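Local structure of uncharacterized protein (Bacteroides ovatus, 4FS7) at residues V5-Y11 with V22-R26; D58-I62 with I78-E84. The protein is of unknown function but, as an extracellular leucine-rich repeat protein of the BspA type, probably binds other proteins. All blocks are in the same frame, centred on the assembly; numbering follows the deposited sequence.

Contact 1: residues V5-Y11 with V22-R26; sequences VIDEITY and VSGLR
T10 and S23 turn their hydroxyls toward each other by the same torsion: each oxygen sits between its own backbone N and carbonyl carbon (chi1 74° in T10, 65° in S23), which brings T10 OG1 to 2.9 Å from S23 OG. Either hydroxyl could be the donor. S23 OG also bonds the side-chain amide oxygen of N12, and a water lies 2.8 Å from T10 OG1 and donates weakly to L25 O. Around this pair the backbones run antiparallel. T10 N gives its hydrogen to G24 O at 2.9 Å, and S23 N gives its own to T10 O at 2.8 Å, so S23 and G24 together face the single residue T10. G24 suits the place: a CB there would press on T10 OG1 and on the carbonyl before it.

On the other face of the sheet the contacts are apolar. I9 CG2 meets V22 CG1 at 3.8 Å, the two side chains crossing at a slant, while V22 CG2 approaches the Y11 ring at CE1. V44 lies against I9 and L25 here.

At the far end R26 N bonds E8 O at 2.8 Å. Beyond it, the guanidinium takes the E8 carboxylate side-on with two nitrogens: NE reaches OE1 at 3.1 Å, with OE1 in the guanidinium plane, and NH2 reaches OE2 at 3.0 Å on the syn side. The two planes are 66° apart, so this exposed salt bridge is twisted rather than flat. E8 belongs to the type II' turn I6-I9, which leads into strand 9-13. Paired with strand 19-25, that strand forms a beta hairpin interrupted by a classic beta bulge.

Contact 2: residues D58-I62 with I78-E84; sequences DVVSI and IPSTVRE
T81 OG1 donates to V59 O at 2.8 Å, the shortest polar bond between the two segments, with the hydroxyl tilted 18° from the carbonyl plane. The T81 side chain comes in from the type I turn P79-V82, its OG1 placed between backbone N and carbonyl carbon (chi1 55°). An alanine here would lose that hydroxyl and is likely to leave V59 O without this donor, the turn held less firmly to the strand.

Further along, V60 O receives R83 N at 2.9 Å in a nearly straight bond (174° at the hydrogen), and I62 N gives its hydrogen to E84 O at 3.0 Å. In this leucine-rich repeat protein, the chain after strand 73-77 thus folds through the type I turn and is tied by its backbone to strand 55-62 of the mixed N-terminal sheet.

Apolar contacts fill the buried side. I62 CD1 meets I78 CD1 at 3.6 Å, the two isoleucines crossing at an angle, and V82 reaches I62 with CG1 and V59 with CG2.

On the exposed side, R83 runs extended beside V60, pointing the same way, and V60 CB lies over one face of its guanidinium, 3.8 Å from NH1. R83 NH2 forms a salt bridge with E16.

How the contacts relate
Both contacts belong to the mixed N-terminal sheet, and they meet where strands 19-25 and 55-62 lie side by side. V22 N probably bonds S61 O there, and V59 packs on V22 and Y11, so the apolar sides of the two contacts run together as one buried layer. Each also has a solvent-exposed part. Contact 1 joins two strands of a hairpin, with antiparallel backbone bonds, a hydroxyl pair and a salt bridge across the contact. Contact 2 sets a segment largely without regular structure beside strand 55-62, held by two backbone bonds and one hydroxyl-to-carbonyl bond, while its arginine finds a charge partner outside, on E16.

Contact 1: residues V5-Y11 with V22-R26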
loop_
_atom_site.group_PDB
_atom_site.type_symbol
_atom_site.label_atom_id
_atom_site.label_comp_id
_atom_site.label_asym_id
_atom_site.label_seq_id
_atom_site.Cartn_x
_atom_site.Cartn_y
_atom_site.Cartn_z
ATOM N N VAL A 5 -3.436 -36.094 26.166
ATOM C CA VAL A 5 -4.473 -35.096 26.441
ATOM C C VAL A 5 -4.573 -34.892 27.943
ATOM O O VAL A 5 -4.536 -35.871 28.702
ATOM C CB VAL A 5 -5.861 -35.558 25.932
ATOM C CG1 VAL A 5 -6.916 -34.468 26.106
ATOM C CG2 VAL A 5 -5.773 -36.074 24.479
ATOM N N ILE A 6 -4.658 -33.637 28.377
ATOM C CA ILE A 6 -4.983 -33.290 29.768
ATOM C C ILE A 6 -6.127 -32.282 29.730
ATOM O O ILE A 6 -5.991 -31.251 29.064
ATOM C CB ILE A 6 -3.796 -32.696 30.540
ATOM C CG1 ILE A 6 -2.620 -33.670 30.541
ATOM C CG2 ILE A 6 -4.202 -32.263 31.956
ATOM C CD1 ILE A 6 -2.821 -34.947 31.325
ATOM N N ASP A 7 -7.237 -32.580 30.407
ATOM C CA ASP A 7 -8.439 -31.762 30.347
ATOM C C ASP A 7 -8.792 -31.518 28.865
ATOM O O ASP A 7 -8.949 -32.493 28.094
ATOM C CB ASP A 7 -8.276 -30.491 31.196
ATOM C CG ASP A 7 -8.014 -30.811 32.675
ATOM O OD1 ASP A 7 -8.706 -31.705 33.209
ATOM O OD2 ASP A 7 -7.113 -30.212 33.310
ATOM N N GLU A 8 -8.916 -30.257 28.453
ATOM C CA GLU A 8 -9.375 -29.950 27.101
ATOM C C GLU A 8 -8.246 -29.820 26.077
ATOM O O GLU A 8 -8.511 -29.547 24.917
ATOM C CB GLU A 8 -10.217 -28.662 27.107
ATOM C CG GLU A 8 -11.469 -28.720 27.984
ATOM C CD GLU A 8 -12.493 -29.756 27.510
ATOM O OE1 GLU A 8 -12.609 -29.997 26.281
ATOM O OE2 GLU A 8 -13.191 -30.330 28.379
ATOM N N ILE A 9 -7.000 -30.065 26.465
ATOM C CA ILE A 9 -5.836 -29.668 25.651
ATOM C C ILE A 9 -4.982 -30.871 25.283
ATOM O O ILE A 9 -4.784 -31.783 26.114
ATOM C CB ILE A 9 -4.980 -28.638 26.398
ATOM C CG1 ILE A 9 -5.864 -27.422 26.741
ATOM C CG2 ILE A 9 -3.754 -28.190 25.539
ATOM C CD1 ILE A 9 -5.229 -26.444 27.684
ATOM N N THR A 10 -4.488 -30.898 24.048
ATOM C CA THR A 10 -3.596 -31.945 23.591
ATOM C C THR A 10 -2.148 -31.451 23.531
ATOM O O THR A 10 -1.901 -30.264 23.290
ATOM C CB THR A 10 -4.018 -32.580 22.234
ATOM O OG1 THR A 10 -3.740 -31.664 21.143
ATOM C CG2 THR A 10 -5.481 -32.940 22.264
ATOM N N TYR A 11 -1.208 -32.378 23.730
ATOM C CA TYR A 11 0.198 -32.107 23.888
ATOM C C TYR A 11 1.018 -33.046 23.050
ATOM O O TYR A 11 0.664 -34.240 22.893
ATOM C CB TYR A 11 0.631 -32.229 25.364
ATOM C CG TYR A 11 -0.093 -31.262 26.280
ATOM C CD1 TYR A 11 0.433 -29.980 26.470
ATOM C CD2 TYR A 11 -1.302 -31.565 26.886
ATOM C CE1 TYR A 11 -0.205 -29.067 27.256
ATOM C CE2 TYR A 11 -1.927 -30.664 27.711
ATOM C CZ TYR A 11 -1.399 -29.373 27.852
ATOM O OH TYR A 11 -2.083 -28.472 28.656
ATOM N N VAL A 22 1.898 -27.445 23.332
ATOM C CA VAL A 22 0.465 -27.536 23.088
ATOM C C VAL A 22 0.250 -27.811 21.606
ATOM O O VAL A 22 0.758 -27.098 20.750
ATOM C CB VAL A 22 -0.224 -26.202 23.427
ATOM C CG1 VAL A 22 -1.737 -26.231 23.036
ATOM C CG2 VAL A 22 -0.067 -25.905 24.918
ATOM N N SER A 23 -0.457 -28.887 21.303
ATOM C CA SER A 23 -0.681 -29.277 19.927
ATOM C C SER A 23 -2.110 -29.090 19.457
ATOM O O SER A 23 -2.375 -29.263 18.260
ATOM C CB SER A 23 -0.184 -30.683 19.696
ATOM O OG SER A 23 -0.951 -31.580 20.456
ATOM N N GLY A 24 -3.018 -28.685 20.319
ATOM C CA GLY A 24 -4.399 -28.507 19.909
ATOM C C GLY A 24 -5.358 -28.632 21.067
ATOM O O GLY A 24 -4.960 -28.665 22.238
ATOM N N LEU A 25 -6.635 -28.719 20.718
ATOM C CA LEU A 25 -7.720 -28.970 21.639
ATOM C C LEU A 25 -8.317 -30.341 21.391
ATOM O O LEU A 25 -8.281 -30.854 20.290
ATOM C CB LEU A 25 -8.848 -27.960 21.456
ATOM C CG LEU A 25 -8.556 -26.550 21.924
ATOM C CD1 LEU A 25 -9.708 -25.626 21.569
ATOM C CD2 LEU A 25 -8.296 -26.545 23.430
ATOM N N ARG A 26 -8.849 -30.909 22.462
ATOM C CA ARG A 26 -9.717 -32.063 22.387
ATOM C C ARG A 26 -10.842 -31.798 21.373
ATOM O O ARG A 26 -11.488 -30.744 21.397
ATOM C CB ARG A 26 -10.273 -32.333 23.789
ATOM C CG ARG A 26 -11.045 -33.582 23.946
ATOM C CD ARG A 26 -11.232 -33.885 25.412
ATOM N NE ARG A 26 -12.310 -33.083 26.001
ATOM C CZ ARG A 26 -13.412 -33.571 26.580
ATOM N NH1 ARG A 26 -13.622 -34.877 26.682
ATOM N NH2 ARG A 26 -14.320 -32.733 27.081
HETATM O O HOH W 1 -5.444 -31.851 18.878
#

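Contact 2: residues D58-I62 with I78-E84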
loop_
_atom_site.group_PDB
_atom_site.type_symbol
_atom_site.label_atom_id
_atom_site.label_comp_id
_atom_site.label_asym_id
_atom_site.label_seq_id
_atom_site.Cartn_x
_atom_site.Cartn_y
_atom_site.Cartn_z
ATOM N N ASP A 58 7.043 -29.479 31.486
ATOM C CA ASP A 58 6.863 -28.035 31.377
ATOM C C ASP A 58 6.286 -27.707 30.010
ATOM O O ASP A 58 6.780 -28.212 29.011
ATOM C CB ASP A 58 8.223 -27.377 31.551
ATOM C CG ASP A 58 8.783 -27.589 32.968
ATOM O OD1 ASP A 58 8.073 -27.292 33.964
ATOM O OD2 ASP A 58 9.911 -28.118 33.082
ATOM N N VAL A 59 5.258 -26.866 30.003
ATOM C CA VAL A 59 4.588 -26.442 28.783
ATOM C C VAL A 59 5.312 -25.177 28.281
ATOM O O VAL A 59 5.085 -24.089 28.808
ATOM C CB VAL A 59 3.102 -26.211 29.066
ATOM C CG1 VAL A 59 2.357 -25.812 27.765
ATOM C CG2 VAL A 59 2.420 -27.454 29.714
ATOM N N VAL A 60 6.173 -25.348 27.277
ATOM C CA VAL A 60 7.095 -24.307 26.873
ATOM C C VAL A 60 6.855 -23.717 25.493
ATOM O O VAL A 60 7.514 -22.762 25.121
ATOM C CB VAL A 60 8.557 -24.769 27.004
ATOM C CG1 VAL A 60 8.826 -25.204 28.445
ATOM C CG2 VAL A 60 8.905 -25.877 26.013
ATOM N N SER A 61 5.893 -24.256 24.755
ATOM C CA SER A 61 5.630 -23.756 23.417
ATOM C C SER A 61 4.205 -24.100 23.020
ATOM O O SER A 61 3.563 -25.005 23.572
ATOM C CB SER A 61 6.634 -24.270 22.392
ATOM O OG SER A 61 6.581 -25.656 22.286
ATOM N N ILE A 62 3.733 -23.379 22.000
ATOM C CA ILE A 62 2.503 -23.701 21.282
ATOM C C ILE A 62 2.932 -24.120 19.891
ATOM O O ILE A 62 3.702 -23.417 19.226
ATOM C CB ILE A 62 1.490 -22.533 21.278
ATOM C CG1 ILE A 62 1.037 -22.251 22.724
ATOM C CG2 ILE A 62 0.280 -22.855 20.374
ATOM C CD1 ILE A 62 0.252 -21.036 22.861
ATOM N N ILE A 78 -2.423 -18.048 28.124
ATOM C CA ILE A 78 -1.130 -18.635 27.883
ATOM C C ILE A 78 -0.218 -18.393 29.090
ATOM O O ILE A 78 -0.040 -17.258 29.488
ATOM C CB ILE A 78 -0.470 -18.065 26.602
ATOM C CG1 ILE A 78 -1.383 -18.203 25.382
ATOM C CG2 ILE A 78 0.863 -18.741 26.349
ATOM C CD1 ILE A 78 -0.786 -17.748 24.011
ATOM N N PRO A 79 0.351 -19.452 29.687
ATOM C CA PRO A 79 1.170 -19.264 30.869
ATOM C C PRO A 79 2.549 -18.688 30.525
ATOM O O PRO A 79 3.002 -18.763 29.391
ATOM C CB PRO A 79 1.304 -20.695 31.417
ATOM C CG PRO A 79 1.281 -21.541 30.185
ATOM C CD PRO A 79 0.276 -20.859 29.287
ATOM N N SER A 80 3.241 -18.155 31.525
ATOM C CA SER A 80 4.508 -17.471 31.322
ATOM C C SER A 80 5.618 -18.361 30.833
ATOM O O SER A 80 6.658 -17.889 30.366
ATOM C CB SER A 80 4.953 -16.783 32.594
ATOM O OG SER A 80 5.318 -17.738 33.582
ATOM N N THR A 81 5.400 -19.667 30.973
ATOM C CA THR A 81 6.366 -20.657 30.577
ATOM C C THR A 81 6.463 -20.874 29.070
ATOM O O THR A 81 7.459 -21.426 28.586
ATOM C CB THR A 81 6.074 -22.006 31.268
ATOM O OG1 THR A 81 4.720 -22.389 30.997
ATOM C CG2 THR A 81 6.246 -21.829 32.804
ATOM N N VAL A 82 5.449 -20.416 28.334
ATOM C CA VAL A 82 5.464 -20.521 26.888
ATOM C C VAL A 82 6.377 -19.456 26.329
ATOM O O VAL A 82 6.139 -18.271 26.490
ATOM C CB VAL A 82 4.039 -20.442 26.315
ATOM C CG1 VAL A 82 4.044 -20.180 24.800
ATOM C CG2 VAL A 82 3.255 -21.714 26.617
ATOM N N ARG A 83 7.422 -19.902 25.643
ATOM C CA ARG A 83 8.452 -19.016 25.090
ATOM C C ARG A 83 8.508 -18.993 23.579
ATOM O O ARG A 83 9.240 -18.161 23.016
ATOM C CB ARG A 83 9.828 -19.334 25.639
ATOM C CG ARG A 83 10.343 -20.644 25.337
ATOM C CD ARG A 83 11.656 -20.847 26.122
ATOM N NE ARG A 83 12.310 -22.053 25.627
ATOM C CZ ARG A 83 12.439 -23.204 26.287
ATOM N NH1 ARG A 83 12.013 -23.351 27.541
ATOM N NH2 ARG A 83 13.026 -24.223 25.677
ATOM N N GLU A 84 7.684 -19.805 22.932
ATOM C CA GLU A 84 7.656 -19.899 21.474
ATOM C C GLU A 84 6.248 -20.246 21.047
ATOM O O GLU A 84 5.596 -21.068 21.670
ATOM C CB GLU A 84 8.609 -20.999 21.030
ATOM C CG GLU A 84 8.738 -21.202 19.543
ATOM C CD GLU A 84 9.717 -22.328 19.218
ATOM O OE1 GLU A 84 10.732 -22.447 19.938
ATOM O OE2 GLU A 84 9.463 -23.072 18.246
HETATM O O HOH W 2 6.378 -23.843 18.234
#